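PDB 5MP7: ribose-phosphate pyrophosphokinase from Mycobacterium smegmatis, which probably makes phosphoribosyl pyrophosphate by transferring the pyrophosphoryl group of ATP to the 1-hydroxyl of ribose 5-phosphate, with magnesium as cofactor. Local coordinates for residues A[171-176]-A[194-199]. Numbering follows the deposited sequence.
Sequences DMVVVS and GVPLAF
Val174 and Ser176 meet Pro196 and Ala198 as parallel neighbours in a beta-alpha-beta unit of a phosphoribosyltransferase-like domain, where strands 172-176 and 197-202 are joined through helix 182-191. Three backbone hydrogen bonds zip them together: Val174 N gives to Pro196 O (3.0 Å), Ala198 N gives to Val174 O (2.9 Å), and Ser176 N gives to Ala198 O. The zigzag illustrates parallel pairing, since Val174 and Ala198 each bond two residues that flank the one opposite. Each of the three acceptor oxygens also takes a CA-H...O contact, Pro196 O from Val173 CA, Val174 O from Leu197 CA and Ala198 O from Val175 CA, the last at 3.1 Å.

On the face turned to the connecting helix, Val174 crosses Val195 at about a right angle, methyl to methyl, CG2 to CG2 at 3.8 Å. Leu197 bends CD1 back over Val174 O (3.4 Å), and Ala185 of the helix touches Val174, Ser176 and Leu197. On the reverse face Val173 holds CG2 anti to its backbone N (chi1 67° for CG1), which lays that methyl against Pro196 O and beside the proline CB.

Ser176 ends the strand near the predicted magnesium ligand Asp178, whose backbone O is hydrogen-bonded to Ser176 OG. Across from it, Ser176 CB and Phe199 CB lie 3.8 Å apart, while the phenyl ring leads away from the strand.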
loop_
_atom_site.group_PDB
_atom_site.type_symbol
_atom_site.label_atom_id
_atom_site.label_comp_id
_atom_site.label_asym_id
_atom_site.label_seq_id
_atom_site.Cartn_x
_atom_site.Cartn_y
_atom_site.Cartn_z
ATOM N N ASP A 171 38.594 -41.382 64.086
ATOM C CA ASP A 171 37.566 -41.879 64.991
ATOM C C ASP A 171 36.206 -41.563 64.330
ATOM O O ASP A 171 35.745 -40.420 64.359
ATOM C CB ASP A 171 37.731 -41.174 66.349
ATOM C CG ASP A 171 36.857 -41.758 67.455
ATOM O OD1 ASP A 171 37.082 -42.944 67.712
ATOM O OD2 ASP A 171 36.024 -41.060 68.091
ATOM N N MET A 172 35.594 -42.577 63.716
ATOM C CA MET A 172 34.468 -42.370 62.800
ATOM C C MET A 172 33.069 -42.603 63.406
ATOM O O MET A 172 32.889 -43.463 64.229
ATOM C CB MET A 172 34.652 -43.254 61.560
ATOM C CG MET A 172 35.832 -42.830 60.674
ATOM S SD MET A 172 35.969 -43.769 59.118
ATOM C CE MET A 172 36.658 -45.333 59.670
ATOM N N VAL A 173 32.100 -41.814 62.961
ATOM C CA VAL A 173 30.705 -42.135 63.151
ATOM C C VAL A 173 30.009 -42.002 61.768
ATOM O O VAL A 173 30.284 -41.066 60.998
ATOM C CB VAL A 173 30.061 -41.266 64.275
ATOM C CG1 VAL A 173 29.989 -39.803 63.889
ATOM C CG2 VAL A 173 28.653 -41.730 64.619
ATOM N N VAL A 174 29.171 -42.984 61.404
ATOM C CA VAL A 174 28.417 -42.913 60.157
ATOM C C VAL A 174 27.142 -42.174 60.471
ATOM O O VAL A 174 26.488 -42.490 61.444
ATOM C CB VAL A 174 28.153 -44.298 59.571
ATOM C CG1 VAL A 174 27.410 -44.180 58.272
ATOM C CG2 VAL A 174 29.451 -44.997 59.270
ATOM N N VAL A 175 26.794 -41.180 59.668
ATOM C CA VAL A 175 25.598 -40.352 59.905
ATOM C C VAL A 175 24.673 -40.396 58.699
ATOM O O VAL A 175 25.097 -40.162 57.563
ATOM C CB VAL A 175 25.971 -38.900 60.168
ATOM C CG1 VAL A 175 24.744 -38.083 60.518
ATOM C CG2 VAL A 175 26.987 -38.822 61.291
ATOM N N SER A 176 23.405 -40.672 58.942
ATOM C CA SER A 176 22.398 -40.599 57.898
ATOM C C SER A 176 21.712 -39.229 57.929
ATOM O O SER A 176 21.274 -38.770 58.969
ATOM C CB SER A 176 21.364 -41.687 58.097
ATOM O OG SER A 176 20.474 -41.691 56.991
ATOM N N GLY A 194 32.569 -51.670 62.295
ATOM C CA GLY A 194 31.619 -51.614 63.412
ATOM C C GLY A 194 31.638 -50.318 64.211
ATOM O O GLY A 194 31.553 -50.339 65.424
ATOM N N VAL A 195 31.699 -49.194 63.518
ATOM C CA VAL A 195 31.719 -47.905 64.165
ATOM C C VAL A 195 30.285 -47.470 64.543
ATOM O O VAL A 195 29.316 -48.032 64.042
ATOM C CB VAL A 195 32.443 -46.859 63.268
ATOM C CG1 VAL A 195 33.783 -47.416 62.781
ATOM C CG2 VAL A 195 31.588 -46.402 62.081
ATOM N N PRO A 196 30.143 -46.441 65.395
ATOM C CA PRO A 196 28.818 -45.970 65.776
ATOM C C PRO A 196 28.031 -45.274 64.672
ATOM O O PRO A 196 28.583 -44.906 63.624
ATOM C CB PRO A 196 29.073 -44.985 66.944
ATOM C CG PRO A 196 30.525 -44.853 67.077
ATOM C CD PRO A 196 31.209 -45.884 66.229
ATOM N N LEU A 197 26.769 -45.023 64.978
ATOM C CA LEU A 197 25.797 -44.561 64.031
ATOM C C LEU A 197 25.025 -43.385 64.578
ATOM O O LEU A 197 24.742 -43.322 65.748
ATOM C CB LEU A 197 24.856 -45.719 63.737
ATOM C CG LEU A 197 23.837 -45.610 62.604
ATOM C CD1 LEU A 197 24.505 -45.279 61.288
ATOM C CD2 LEU A 197 23.126 -46.947 62.484
ATOM N N ALA A 198 24.682 -42.444 63.724
ATOM C CA ALA A 198 23.825 -41.295 64.083
ATOM C C ALA A 198 22.976 -40.869 62.896
ATOM O O ALA A 198 23.257 -41.242 61.758
ATOM C CB ALA A 198 24.668 -40.130 64.548
ATOM N N PHE A 199 21.924 -40.097 63.151
ATOM C CA PHE A 199 21.122 -39.570 62.061
ATOM C C PHE A 199 20.385 -38.305 62.437
ATOM O O PHE A 199 20.226 -38.024 63.601
ATOM C CB PHE A 199 20.136 -40.628 61.573
ATOM C CG PHE A 199 18.945 -40.762 62.443
ATOM C CD1 PHE A 199 19.015 -41.468 63.616
ATOM C CD2 PHE A 199 17.748 -40.131 62.093
ATOM C CE1 PHE A 199 17.909 -41.560 64.448
ATOM C CE2 PHE A 199 16.635 -40.220 62.905
ATOM C CZ PHE A 199 16.720 -40.929 64.093
#